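Local coordinates for protein aldehyde dehydrogenase (Bartonella henselae, PDB 3I44) that probably catalyses the oxidation of aldehydes to carboxylic acids with a nicotinamide cofactor, as other aldehyde dehydrogenases do, at residues A[92-97]-A[208-213]; A[241-246]-A[266-271]; A[362-367]-A[395-400]; A[433-438]-A[453-458]. The protein carries 1 engineered substitution. One frame throughout, in Å; residues are numbered along the deposited sequence.

Contact 1 of 4, residues A[92-97]-A[208-213]; sequences EKILEI and AEILDE
Ile-97 and Ile-210 run antiparallel past one another where two helices pack, 84-100 and 202-213. The second is the connection between the parallel strands 191-195 and 221-223, so the contact lays helix 84-100 against the outer layer of an alpha/beta sheet. The short axes approach to 8.9 Å with their directions 124° apart, a steep crossing of roughly antiparallel sense. In both isoleucines the methyl branch does the work: CG1 stays beside the backbone N (chi1 -64° in Ile-97), leaving CG2 to face across, and Ile-97 CG2 meets Ile-210 CG2 at 3.7 Å. The Ile-210 methyl also rests 3.6 Å from the carbonyl oxygen Ile-94 O, so it is seated on backbone as well as on side chain. One turn earlier, Ile-94 reaches out with its other branch and crosses Leu-211 at a slant, CD1 to CD1 3.8 Å; Leu-186 and Val-182 of helix 174-188 flank this pair. No hydrogen bond spans the segments, and the four branched side chains are buried. At the more open end Glu-213, extended and with CG anti to its own N (chi1 -173°), passes Ile-97 at a slant, CG 4.0 Å from Ile-97 CD1, while its OE1 forms a salt bridge with Lys-100. The second carboxylate oxygen, Glu-213 OE2, lies 3.6 Å from Ile-97 CG2, and Ile-97 CD1 comes within 3.7 Å of the carbonyl carbon Glu-213 C.

Contact 2 of 4, residues A[241-246]-A[266-271]; sequences LEMISF and RVCLEL. Engineered in segment 241-246: Glu-242 (natural residue Gly).
The Phe-246 ring receives Leu-271 CD2 at its edge, in the ring plane and 3.8 Å from CE2, the two side chains crossing at about a right angle. Leu-269 CD2 comes to the same ring obliquely and lies 3.9 Å from Phe-246 CB. Together these groups, with Ile-244 and Val-267, form the face turned to helix 250-261, which joins strands 243-247 and 266-270 into a beta-alpha-beta unit. The strands run parallel, 6° apart, and the geometry of a regular ladder follows: Ile-244 N gives to Arg-266 O, Cys-268 N to Ile-244 O, Phe-246 N to Cys-268 O (2.9 Å and nearly straight, 176° at the hydrogen), and Glu-270 N to Phe-246 O. A further bond, Arg-266 N to Glu-242 O at 3.1 Å, is more bent. Glu-242 is an engineered residue; its carboxylate bridges to Arg-476 and Arg-451 of the second subunit. On the face of Met-243 and Cys-268, the methionine runs fully extended, bringing its methyl CE 3.6 Å from Cys-268 SG while SD passes the aliphatic Arg-266 CD at 3.9 Å. Arg-266 NH1 hydrogen-bonds to Glu-487 O and Leu-489 O. Backbone bonds therefore set the register while the side chains add mainly apolar contacts, and the ladder carries Glu-270, in a Leu-Glu-Leu-Gly-Gly sequence consistent with the glutamate motif of aldehyde dehydrogenases, to the end of its strand.

Contact 3 of 4, residues A[362-367]-A[395-400]; sequences IDEGAT and PHMRIF
Glu-364 stretches out to Arg-398 with CG beside its own backbone N (chi1 -73°) and the rest of the chain extended, which delivers the carboxylate to a backbone amide. Its OE1 accepts Arg-398 N at 2.9 Å through the syn lone pair, the side facing OE2. Water extends the grip: one molecule gives to Glu-364 OE1 at 2.7 Å and accepts from Ile-399 N, and a second links Glu-364 OE2 to His-396 O. Helix 348-363 ends here in a Schellman motif, with Gly-365 at positive phi (91°), and helix 398-401 begins just after its N-cap residue, Met-397. A carboxylate from one helix end thus takes the first amide of the next, and that N-terminus probably stabilises its negative charge. Met-397, extended beyond CG, runs back the other way: CE comes 3.5 Å from the carbonyl Glu-364 O, and SD 3.8 Å from Ala-366 CB. Arg-398 crosses Glu-364 at about a right angle, touching OE2 with CG at 3.7 Å, but its guanidinium goes to Glu-402 and Asp-356. Ile-399 holds CG1 between N and the carbonyl carbon (chi1 53°), from where CD1 reaches Ala-366 CB at 4.1 Å beside Phe-390.

Contact 4 of 4, residues A[433-438]-A[453-458]; sequences NYIQSQ and GMVEVN
Strands 432-436 and 454-457, joined through helix 440-449 as a beta-alpha-beta unit, form a parallel ladder in which Asn-433 faces Val-455, Tyr-434 faces Glu-456 and Ile-435 faces Val-457. Asn-433 N gives to Met-454 O, Glu-456 N to Asn-433 O, Ile-435 N to Glu-456 O at a long 3.2 Å, and Asn-458 N to Ile-435 O at 2.9 Å. The segments are twisted by 23° against each other. On the face turned to helix 440-449, Ile-435 CD1 meets Val-455 CG1 at 3.8 Å. On the other face Tyr-434 and Glu-456 lie side by side and point the same way, ring and carboxylate planes 62° apart, with Tyr-434 CE1 3.6 Å from Glu-456 OE1; the phenol itself bonds to Asn-304 O. This is one margin of the seven-stranded sheet of the probable catalytic domain: within the chain 454-457 is its outermost strand, but Met-454 and Val-455 pair in parallel with a strand of the second subunit, so the sheet continues across the dimer. Beyond the ladder, Asn-458 leaves strand geometry with positive phi and swings its amide to Ser-437. There Ser-437 N meets Asn-458 OD1 in the carbonyl plane, on a lone pair, at 2.9 Å, and Asn-458 ND2 gives to Ser-437 O at 2.8 Å, so one primary amide satisfies both polar atoms of a backbone residue. Gln-436, bent at chi2, has its NE2 donate to a water, which in turn donates to Glu-456 O at 2.8 Å, while Asn-277 takes its other NE2 bond.

Overall arrangement
The four contacts follow one another along the chain without overlap and fall in two halves of the subunit. Contacts 1 and 2, centres 24 Å apart, belong to the sheet and helices of the probable cofactor-binding half; contacts 3 and 4, centres 25 Å apart, belong to the probable catalytic half, contact 4 in its sheet and contact 3 among the helix ends and loops beside it. Contacts 1 and 3 lie on opposite sides of the chain's centre, 47 Å between centres. Contacts 2 and 4 come nearest, about 6 Å between closest atoms, and both reach the second subunit, which contacts 1 and 3 do not touch. The family's active site lies between the two halves. The sodium ion, bound by Ile-46, Glu-112 and Ile-199, uses no residue of these segments.

Contact 1 of 4, residues A[92-97]-A[208-213]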
loop_
_atom_site.group_PDB
_atom_site.type_symbol
_atom_site.label_atom_id
_atom_site.label_comp_id
_atom_site.label_asym_id
_atom_site.label_seq_id
_atom_site.Cartn_x
_atom_site.Cartn_y
_atom_site.Cartn_z
ATOM N N GLU A 92 14.825 -13.256 20.637
ATOM C CA GLU A 92 16.181 -13.692 21.009
ATOM C C GLU A 92 16.231 -15.188 21.267
ATOM O O GLU A 92 17.180 -15.860 20.875
ATOM C CB GLU A 92 16.738 -12.815 22.149
ATOM C CG GLU A 92 16.948 -11.320 21.637
ATOM C CD GLU A 92 17.787 -10.451 22.599
ATOM O OE1 GLU A 92 18.001 -10.887 23.776
ATOM O OE2 GLU A 92 18.252 -9.355 22.175
ATOM N N LYS A 93 15.196 -15.715 21.904
ATOM C CA LYS A 93 15.091 -17.147 22.149
ATOM C C LYS A 93 14.957 -17.935 20.830
ATOM O O LYS A 93 15.612 -18.958 20.624
ATOM C CB LYS A 93 13.906 -17.430 23.078
ATOM C CG LYS A 93 13.813 -18.896 23.583
ATOM C CD LYS A 93 15.205 -19.372 24.058
ATOM C CE LYS A 93 15.192 -20.173 25.324
ATOM N NZ LYS A 93 16.512 -19.995 26.030
ATOM N N ILE A 94 14.162 -17.403 19.906
ATOM C CA ILE A 94 14.009 -18.004 18.603
ATOM C C ILE A 94 15.376 -18.072 17.902
ATOM O O ILE A 94 15.717 -19.085 17.343
ATOM C CB ILE A 94 12.988 -17.222 17.760
ATOM C CG1 ILE A 94 11.555 -17.491 18.275
ATOM C CG2 ILE A 94 13.153 -17.568 16.231
ATOM C CD1 ILE A 94 10.472 -16.509 17.646
ATOM N N LEU A 95 16.136 -16.978 17.909
ATOM C CA LEU A 95 17.457 -16.961 17.319
ATOM C C LEU A 95 18.374 -18.029 17.934
ATOM O O LEU A 95 19.069 -18.734 17.216
ATOM C CB LEU A 95 18.105 -15.593 17.497
ATOM C CG LEU A 95 19.518 -15.447 16.902
ATOM C CD1 LEU A 95 19.531 -15.823 15.391
ATOM C CD2 LEU A 95 20.069 -14.036 17.116
ATOM N N GLU A 96 18.389 -18.098 19.266
ATOM C CA GLU A 96 19.197 -19.093 19.977
ATOM C C GLU A 96 18.845 -20.514 19.520
ATOM O O GLU A 96 19.741 -21.289 19.232
ATOM C CB GLU A 96 19.020 -18.967 21.486
ATOM C CG GLU A 96 19.566 -20.161 22.214
ATOM C CD GLU A 96 19.494 -20.029 23.707
ATOM O OE1 GLU A 96 18.632 -19.310 24.232
ATOM O OE2 GLU A 96 20.299 -20.700 24.355
ATOM N N ILE A 97 17.560 -20.856 19.442
ATOM C CA ILE A 97 17.183 -22.194 19.004
ATOM C C ILE A 97 17.457 -22.369 17.495
ATOM O O ILE A 97 17.879 -23.424 17.060
ATOM C CB ILE A 97 15.715 -22.541 19.387
ATOM C CG1 ILE A 97 15.562 -22.569 20.924
ATOM C CG2 ILE A 97 15.311 -23.847 18.758
ATOM C CD1 ILE A 97 14.182 -22.123 21.422
ATOM N N ALA A 208 8.673 -23.829 12.489
ATOM C CA ALA A 208 7.556 -24.004 13.416
ATOM C C ALA A 208 8.008 -24.687 14.695
ATOM O O ALA A 208 7.632 -24.253 15.773
ATOM C CB ALA A 208 6.399 -24.783 12.772
ATOM N N GLU A 209 8.771 -25.771 14.572
ATOM C CA GLU A 209 9.311 -26.450 15.756
ATOM C C GLU A 209 10.227 -25.552 16.576
ATOM O O GLU A 209 10.283 -25.678 17.786
ATOM C CB GLU A 209 10.107 -27.696 15.376
ATOM C CG GLU A 209 9.294 -28.820 14.773
ATOM C CD GLU A 209 10.186 -30.019 14.406
ATOM O OE1 GLU A 209 11.088 -30.362 15.173
ATOM O OE2 GLU A 209 10.035 -30.587 13.331
ATOM N N ILE A 210 11.019 -24.716 15.903
ATOM C CA ILE A 210 11.852 -23.735 16.604
ATOM C C ILE A 210 10.986 -22.831 17.486
ATOM O O ILE A 210 11.284 -22.664 18.676
ATOM C CB ILE A 210 12.744 -22.983 15.639
ATOM C CG1 ILE A 210 13.799 -23.960 15.103
ATOM C CG2 ILE A 210 13.485 -21.780 16.317
ATOM C CD1 ILE A 210 14.516 -23.518 13.808
ATOM N N LEU A 211 9.875 -22.328 16.933
ATOM C CA LEU A 211 9.010 -21.375 17.622
ATOM C C LEU A 211 8.285 -22.061 18.784
ATOM O O LEU A 211 8.085 -21.502 19.846
ATOM C CB LEU A 211 7.986 -20.731 16.663
ATOM C CG LEU A 211 8.430 -19.368 16.124
ATOM C CD1 LEU A 211 9.776 -19.466 15.394
ATOM C CD2 LEU A 211 7.343 -18.790 15.213
ATOM N N ASP A 212 7.946 -23.312 18.576
ATOM C CA ASP A 212 7.290 -24.089 19.605
ATOM C C ASP A 212 8.237 -24.321 20.786
ATOM O O ASP A 212 7.843 -24.178 21.921
ATOM C CB ASP A 212 6.864 -25.405 18.993
ATOM C CG ASP A 212 6.133 -26.288 19.971
ATOM O OD1 ASP A 212 5.131 -25.859 20.540
ATOM O OD2 ASP A 212 6.565 -27.422 20.119
ATOM N N GLU A 213 9.494 -24.667 20.492
ATOM C CA GLU A 213 10.524 -24.857 21.524
ATOM C C GLU A 213 10.837 -23.540 22.255
ATOM O O GLU A 213 11.202 -23.543 23.434
ATOM C CB GLU A 213 11.793 -25.448 20.917
ATOM C CG GLU A 213 12.865 -25.830 21.969
ATOM C CD GLU A 213 14.125 -26.502 21.397
ATOM O OE1 GLU A 213 15.128 -26.584 22.148
ATOM O OE2 GLU A 213 14.131 -26.932 20.218
#

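Contact 2 of 4, residues A[241-246]-A[266-271]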
loop_
_atom_site.group_PDB
_atom_site.type_symbol
_atom_site.label_atom_id
_atom_site.label_comp_id
_atom_site.label_asym_id
_atom_site.label_seq_id
_atom_site.Cartn_x
_atom_site.Cartn_y
_atom_site.Cartn_z
ATOM N N LEU A 241 -8.483 -11.534 8.412
ATOM C CA LEU A 241 -7.084 -11.107 8.273
ATOM C C LEU A 241 -7.044 -9.662 7.839
ATOM O O LEU A 241 -7.806 -9.235 6.968
ATOM C CB LEU A 241 -6.308 -11.984 7.294
ATOM C CG LEU A 241 -6.226 -13.480 7.620
ATOM C CD1 LEU A 241 -5.383 -14.208 6.490
ATOM C CD2 LEU A 241 -5.680 -13.724 9.016
ATOM N N GLU A 242 -6.156 -8.886 8.433
ATOM C CA GLU A 242 -6.109 -7.483 8.072
ATOM C C GLU A 242 -4.966 -7.152 7.085
ATOM O O GLU A 242 -4.907 -6.066 6.497
ATOM C CB GLU A 242 -6.163 -6.635 9.338
ATOM C CG GLU A 242 -7.557 -5.819 9.417
ATOM C CD GLU A 242 -7.310 -4.447 8.877
ATOM O OE1 GLU A 242 -7.535 -4.153 7.658
ATOM O OE2 GLU A 242 -6.727 -3.683 9.710
ATOM N N MET A 243 -4.110 -8.130 6.836
ATOM C CA MET A 243 -2.972 -7.941 5.950
ATOM C C MET A 243 -2.499 -9.241 5.386
ATOM O O MET A 243 -2.560 -10.265 6.058
ATOM C CB MET A 243 -1.817 -7.308 6.731
ATOM C CG MET A 243 -0.477 -7.372 6.028
ATOM S SD MET A 243 0.661 -6.472 6.985
ATOM C CE MET A 243 2.199 -6.664 6.001
ATOM N N ILE A 244 -2.005 -9.192 4.150
ATOM C CA ILE A 244 -1.334 -10.317 3.530
ATOM C C ILE A 244 0.062 -9.883 3.098
ATOM O O ILE A 244 0.185 -8.897 2.353
ATOM C CB ILE A 244 -2.033 -10.806 2.262
ATOM C CG1 ILE A 244 -3.360 -11.423 2.634
ATOM C CG2 ILE A 244 -1.183 -11.911 1.574
ATOM C CD1 ILE A 244 -3.236 -12.696 3.406
ATOM N N SER A 245 1.073 -10.627 3.570
ATOM C CA SER A 245 2.446 -10.483 3.108
ATOM C C SER A 245 2.783 -11.653 2.201
ATOM O O SER A 245 2.814 -12.784 2.644
ATOM C CB SER A 245 3.435 -10.400 4.269
ATOM O OG SER A 245 4.715 -10.117 3.747
ATOM N N PHE A 246 3.074 -11.357 0.937
ATOM C CA PHE A 246 3.285 -12.395 -0.053
ATOM C C PHE A 246 4.598 -12.215 -0.820
ATOM O O PHE A 246 4.913 -11.142 -1.276
ATOM C CB PHE A 246 2.095 -12.430 -1.045
ATOM C CG PHE A 246 2.308 -13.337 -2.232
ATOM C CD1 PHE A 246 1.890 -14.650 -2.196
ATOM C CD2 PHE A 246 2.916 -12.873 -3.376
ATOM C CE1 PHE A 246 2.089 -15.483 -3.289
ATOM C CE2 PHE A 246 3.105 -13.684 -4.463
ATOM C CZ PHE A 246 2.716 -15.002 -4.411
ATOM N N ARG A 266 -4.264 -4.479 3.883
ATOM C CA ARG A 266 -2.935 -4.103 3.426
ATOM C C ARG A 266 -2.314 -5.305 2.694
ATOM O O ARG A 266 -2.321 -6.443 3.186
ATOM C CB ARG A 266 -2.054 -3.661 4.605
ATOM C CG ARG A 266 -0.584 -3.449 4.193
ATOM C CD ARG A 266 0.216 -2.956 5.363
ATOM N NE ARG A 266 -0.070 -1.560 5.686
ATOM C CZ ARG A 266 0.258 -0.985 6.839
ATOM N NH1 ARG A 266 0.838 -1.698 7.810
ATOM N NH2 ARG A 266 -0.031 0.285 7.043
ATOM N N VAL A 267 -1.769 -5.051 1.513
ATOM C CA VAL A 267 -1.142 -6.090 0.746
ATOM C C VAL A 267 0.309 -5.710 0.485
ATOM O O VAL A 267 0.586 -4.685 -0.150
ATOM C CB VAL A 267 -1.904 -6.317 -0.592
ATOM C CG1 VAL A 267 -1.175 -7.368 -1.441
ATOM C CG2 VAL A 267 -3.380 -6.719 -0.305
ATOM N N CYS A 268 1.238 -6.513 1.002
ATOM C CA CYS A 268 2.670 -6.274 0.778
ATOM C C CYS A 268 3.263 -7.390 -0.114
ATOM O O CYS A 268 3.219 -8.558 0.233
ATOM C CB CYS A 268 3.412 -6.171 2.127
ATOM S SG CYS A 268 2.861 -4.729 3.043
ATOM N N LEU A 269 3.764 -7.014 -1.283
ATOM C CA LEU A 269 4.199 -7.983 -2.301
ATOM C C LEU A 269 5.715 -7.907 -2.594
ATOM O O LEU A 269 6.243 -6.804 -2.895
ATOM C CB LEU A 269 3.451 -7.689 -3.617
ATOM C CG LEU A 269 1.927 -7.768 -3.593
ATOM C CD1 LEU A 269 1.292 -7.427 -4.952
ATOM C CD2 LEU A 269 1.436 -9.168 -3.107
ATOM N N GLU A 270 6.367 -9.073 -2.560
ATOM C CA GLU A 270 7.751 -9.248 -3.021
ATOM C C GLU A 270 7.696 -10.215 -4.220
ATOM O O GLU A 270 7.427 -11.425 -4.041
ATOM C CB GLU A 270 8.599 -9.865 -1.911
ATOM C CG GLU A 270 8.861 -8.966 -0.687
ATOM C CD GLU A 270 10.014 -7.992 -0.892
ATOM O OE1 GLU A 270 10.728 -8.129 -1.923
ATOM O OE2 GLU A 270 10.209 -7.096 -0.020
ATOM N N LEU A 271 7.874 -9.672 -5.415
ATOM C CA LEU A 271 7.627 -10.432 -6.652
ATOM C C LEU A 271 8.925 -10.658 -7.466
ATOM O O LEU A 271 10.035 -10.558 -6.937
ATOM C CB LEU A 271 6.541 -9.735 -7.490
ATOM C CG LEU A 271 5.273 -9.406 -6.686
ATOM C CD1 LEU A 271 4.188 -8.644 -7.476
ATOM C CD2 LEU A 271 4.688 -10.636 -6.037
#

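Contact 3 of 4, residues A[362-367]-A[395-400]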
loop_
_atom_site.group_PDB
_atom_site.type_symbol
_atom_site.label_atom_id
_atom_site.label_comp_id
_atom_site.label_asym_id
_atom_site.label_seq_id
_atom_site.Cartn_x
_atom_site.Cartn_y
_atom_site.Cartn_z
ATOM N N ILE A 362 17.354 -19.940 -28.641
ATOM C CA ILE A 362 17.884 -20.510 -29.894
ATOM C C ILE A 362 16.977 -20.143 -31.091
ATOM O O ILE A 362 17.440 -19.564 -32.075
ATOM C CB ILE A 362 18.061 -22.040 -29.784
ATOM C CG1 ILE A 362 19.110 -22.358 -28.720
ATOM C CG2 ILE A 362 18.494 -22.634 -31.169
ATOM C CD1 ILE A 362 19.050 -23.742 -28.194
ATOM N N ASP A 363 15.682 -20.403 -30.955
ATOM C CA ASP A 363 14.734 -20.200 -32.059
ATOM C C ASP A 363 14.592 -18.764 -32.471
ATOM O O ASP A 363 14.358 -18.482 -33.641
ATOM C CB ASP A 363 13.356 -20.705 -31.669
ATOM C CG ASP A 363 13.330 -22.174 -31.456
ATOM O OD1 ASP A 363 14.322 -22.839 -31.787
ATOM O OD2 ASP A 363 12.333 -22.668 -30.923
ATOM N N GLU A 364 14.719 -17.840 -31.518
ATOM C CA GLU A 364 14.553 -16.419 -31.831
ATOM C C GLU A 364 15.822 -15.807 -32.398
ATOM O O GLU A 364 15.841 -14.621 -32.758
ATOM C CB GLU A 364 14.018 -15.630 -30.621
ATOM C CG GLU A 364 12.526 -15.947 -30.359
ATOM C CD GLU A 364 11.918 -15.174 -29.200
ATOM O OE1 GLU A 364 12.659 -14.747 -28.304
ATOM O OE2 GLU A 364 10.680 -15.027 -29.166
ATOM N N GLY A 365 16.875 -16.611 -32.491
ATOM C CA GLY A 365 18.095 -16.166 -33.136
ATOM C C GLY A 365 19.139 -15.512 -32.246
ATOM O O GLY A 365 20.010 -14.838 -32.770
ATOM N N ALA A 366 19.087 -15.693 -30.917
ATOM C CA ALA A 366 20.194 -15.182 -30.061
ATOM C C ALA A 366 21.412 -16.068 -30.299
ATOM O O ALA A 366 21.252 -17.223 -30.656
ATOM C CB ALA A 366 19.806 -15.160 -28.569
ATOM N N THR A 367 22.622 -15.553 -30.121
ATOM C CA THR A 367 23.829 -16.420 -30.143
ATOM C C THR A 367 23.961 -17.290 -28.885
ATOM O O THR A 367 24.147 -16.767 -27.773
ATOM C CB THR A 367 25.094 -15.582 -30.267
ATOM O OG1 THR A 367 24.948 -14.732 -31.398
ATOM C CG2 THR A 367 26.366 -16.472 -30.428
ATOM N N PRO A 395 15.794 -6.844 -27.344
ATOM C CA PRO A 395 14.666 -6.528 -26.455
ATOM C C PRO A 395 13.369 -7.306 -26.682
ATOM O O PRO A 395 12.592 -7.469 -25.740
ATOM C CB PRO A 395 14.416 -5.028 -26.711
ATOM C CG PRO A 395 15.738 -4.490 -27.151
ATOM C CD PRO A 395 16.325 -5.620 -27.990
ATOM N N HIS A 396 13.110 -7.781 -27.903
ATOM C CA HIS A 396 11.833 -8.472 -28.155
ATOM C C HIS A 396 11.904 -9.934 -27.756
ATOM O O HIS A 396 10.884 -10.612 -27.694
ATOM C CB HIS A 396 11.445 -8.373 -29.642
ATOM C CG HIS A 396 12.342 -9.167 -30.535
ATOM N ND1 HIS A 396 13.403 -8.600 -31.209
ATOM C CD2 HIS A 396 12.367 -10.488 -30.826
ATOM C CE1 HIS A 396 14.041 -9.540 -31.884
ATOM N NE2 HIS A 396 13.440 -10.697 -31.662
ATOM N N MET A 397 13.098 -10.452 -27.486
ATOM C CA MET A 397 13.222 -11.884 -27.235
ATOM C C MET A 397 12.670 -12.275 -25.887
ATOM O O MET A 397 12.761 -11.522 -24.915
ATOM C CB MET A 397 14.667 -12.332 -27.349
ATOM C CG MET A 397 15.263 -12.098 -28.723
ATOM S SD MET A 397 16.973 -12.660 -28.765
ATOM C CE MET A 397 17.317 -12.432 -30.531
ATOM N N ARG A 398 12.095 -13.464 -25.817
ATOM C CA ARG A 398 11.544 -13.938 -24.575
ATOM C C ARG A 398 12.588 -13.950 -23.443
ATOM O O ARG A 398 12.235 -13.663 -22.296
ATOM C CB ARG A 398 10.939 -15.337 -24.720
ATOM C CG ARG A 398 9.686 -15.397 -25.638
ATOM C CD ARG A 398 9.069 -16.811 -25.618
ATOM N NE ARG A 398 8.651 -17.182 -24.267
ATOM C CZ ARG A 398 8.534 -18.432 -23.822
ATOM N NH1 ARG A 398 8.796 -19.477 -24.604
ATOM N NH2 ARG A 398 8.162 -18.642 -22.571
ATOM N N ILE A 399 13.834 -14.325 -23.753
ATOM C CA ILE A 399 14.869 -14.453 -22.715
ATOM C C ILE A 399 15.250 -13.086 -22.145
ATOM O O ILE A 399 15.760 -13.011 -21.027
ATOM C CB ILE A 399 16.162 -15.234 -23.190
ATOM C CG1 ILE A 399 16.764 -14.657 -24.488
ATOM C CG2 ILE A 399 15.857 -16.702 -23.367
ATOM C CD1 ILE A 399 18.089 -15.326 -24.901
ATOM N N PHE A 400 15.013 -12.017 -22.914
ATOM C CA PHE A 400 15.202 -10.654 -22.429
ATOM C C PHE A 400 14.062 -10.232 -21.493
ATOM O O PHE A 400 14.294 -9.533 -20.516
ATOM C CB PHE A 400 15.299 -9.700 -23.604
ATOM C CG PHE A 400 15.653 -8.265 -23.240
ATOM C CD1 PHE A 400 16.974 -7.862 -23.159
ATOM C CD2 PHE A 400 14.659 -7.305 -23.044
ATOM C CE1 PHE A 400 17.300 -6.559 -22.878
ATOM C CE2 PHE A 400 14.988 -5.990 -22.748
ATOM C CZ PHE A 400 16.319 -5.615 -22.686
HETATM O O HOH W 1 13.969 -16.029 -26.325
HETATM O O HOH W 2 9.557 -12.836 -28.425
#

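Contact 4 of 4, residues A[433-438]-A[453-458]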
loop_
_atom_site.group_PDB
_atom_site.type_symbol
_atom_site.label_atom_id
_atom_site.label_comp_id
_atom_site.label_asym_id
_atom_site.label_seq_id
_atom_site.Cartn_x
_atom_site.Cartn_y
_atom_site.Cartn_z
ATOM N N ASN A 433 18.746 -3.482 -9.836
ATOM C CA ASN A 433 19.618 -3.287 -10.970
ATOM C C ASN A 433 21.049 -3.097 -10.435
ATOM O O ASN A 433 21.234 -2.708 -9.272
ATOM C CB ASN A 433 19.194 -2.057 -11.768
ATOM C CG ASN A 433 17.984 -2.319 -12.678
ATOM O OD1 ASN A 433 17.909 -3.358 -13.315
ATOM N ND2 ASN A 433 17.059 -1.354 -12.759
ATOM N N TYR A 434 22.037 -3.341 -11.303
ATOM C CA TYR A 434 23.448 -3.419 -10.944
ATOM C C TYR A 434 24.260 -2.557 -11.920
ATOM O O TYR A 434 23.966 -2.484 -13.135
ATOM C CB TYR A 434 23.939 -4.872 -10.987
ATOM C CG TYR A 434 23.173 -5.827 -10.089
ATOM C CD1 TYR A 434 23.717 -6.261 -8.891
ATOM C CD2 TYR A 434 21.897 -6.300 -10.440
ATOM C CE1 TYR A 434 23.013 -7.141 -8.039
ATOM C CE2 TYR A 434 21.206 -7.169 -9.611
ATOM C CZ TYR A 434 21.767 -7.584 -8.400
ATOM O OH TYR A 434 21.107 -8.454 -7.549
ATOM N N ILE A 435 25.285 -1.890 -11.401
ATOM C CA ILE A 435 26.131 -0.984 -12.239
ATOM C C ILE A 435 27.564 -1.215 -11.851
ATOM O O ILE A 435 27.890 -1.206 -10.653
ATOM C CB ILE A 435 25.817 0.494 -11.997
ATOM C CG1 ILE A 435 24.331 0.803 -12.246
ATOM C CG2 ILE A 435 26.701 1.432 -12.883
ATOM C CD1 ILE A 435 23.874 2.161 -11.663
ATOM N N GLN A 436 28.420 -1.464 -12.852
ATOM C CA GLN A 436 29.848 -1.602 -12.637
ATOM C C GLN A 436 30.622 -0.554 -13.413
ATOM O O GLN A 436 30.633 -0.560 -14.659
ATOM C CB GLN A 436 30.327 -2.999 -13.021
ATOM C CG GLN A 436 29.330 -4.107 -12.752
ATOM C CD GLN A 436 28.894 -4.246 -11.293
ATOM O OE1 GLN A 436 29.693 -4.137 -10.347
ATOM N NE2 GLN A 436 27.609 -4.574 -11.116
ATOM N N SER A 437 31.241 0.374 -12.676
ATOM C CA SER A 437 32.163 1.356 -13.261
ATOM C C SER A 437 33.037 1.979 -12.178
ATOM O O SER A 437 32.576 2.246 -11.059
ATOM C CB SER A 437 31.400 2.468 -13.973
ATOM O OG SER A 437 32.240 3.577 -14.304
ATOM N N GLN A 438 34.305 2.209 -12.511
ATOM C CA GLN A 438 35.205 2.870 -11.561
ATOM C C GLN A 438 35.041 4.381 -11.567
ATOM O O GLN A 438 35.649 5.037 -10.730
ATOM C CB GLN A 438 36.664 2.421 -11.773
ATOM C CG GLN A 438 36.848 1.033 -11.235
ATOM C CD GLN A 438 38.207 0.465 -11.497
ATOM O OE1 GLN A 438 38.992 0.310 -10.571
ATOM N NE2 GLN A 438 38.478 0.104 -12.744
ATOM N N GLY A 453 13.740 -0.600 -7.171
ATOM C CA GLY A 453 13.735 -0.370 -5.733
ATOM C C GLY A 453 15.111 -0.406 -5.116
ATOM O O GLY A 453 15.324 0.209 -4.069
ATOM N N MET A 454 16.032 -1.169 -5.727
ATOM C CA MET A 454 17.413 -1.329 -5.229
ATOM C C MET A 454 18.422 -1.203 -6.354
ATOM O O MET A 454 18.140 -1.557 -7.511
ATOM C CB MET A 454 17.587 -2.687 -4.541
ATOM C CG MET A 454 16.727 -2.869 -3.311
ATOM S SD MET A 454 16.670 -4.487 -2.582
ATOM C CE MET A 454 15.713 -5.381 -3.860
ATOM N N VAL A 455 19.595 -0.672 -6.020
ATOM C CA VAL A 455 20.691 -0.569 -6.995
ATOM C C VAL A 455 21.945 -0.973 -6.232
ATOM O O VAL A 455 22.264 -0.363 -5.222
ATOM C CB VAL A 455 20.816 0.822 -7.594
ATOM C CG1 VAL A 455 21.967 0.930 -8.646
ATOM C CG2 VAL A 455 19.518 1.248 -8.263
ATOM N N GLU A 456 22.612 -2.033 -6.692
ATOM C CA GLU A 456 23.943 -2.425 -6.165
ATOM C C GLU A 456 25.060 -1.964 -7.099
ATOM O O GLU A 456 25.144 -2.402 -8.259
ATOM C CB GLU A 456 24.034 -3.927 -5.930
ATOM C CG GLU A 456 23.022 -4.389 -4.869
ATOM C CD GLU A 456 23.158 -5.852 -4.473
ATOM O OE1 GLU A 456 24.231 -6.465 -4.739
ATOM O OE2 GLU A 456 22.156 -6.352 -3.904
ATOM N N VAL A 457 25.914 -1.088 -6.576
ATOM C CA VAL A 457 27.042 -0.520 -7.336
ATOM C C VAL A 457 28.349 -1.201 -6.972
ATOM O O VAL A 457 28.708 -1.325 -5.776
ATOM C CB VAL A 457 27.168 1.012 -7.057
ATOM C CG1 VAL A 457 28.367 1.693 -7.843
ATOM C CG2 VAL A 457 25.866 1.698 -7.407
ATOM N N ASN A 458 29.066 -1.638 -8.011
ATOM C CA ASN A 458 30.418 -2.176 -7.929
ATOM C C ASN A 458 30.562 -3.331 -6.933
ATOM O O ASN A 458 31.525 -3.415 -6.191
ATOM C CB ASN A 458 31.397 -1.046 -7.656
ATOM C CG ASN A 458 31.523 -0.138 -8.830
ATOM O OD1 ASN A 458 31.345 -0.580 -9.974
ATOM N ND2 ASN A 458 31.783 1.147 -8.585
HETATM O O HOH W 3 27.019 -4.505 -8.233
#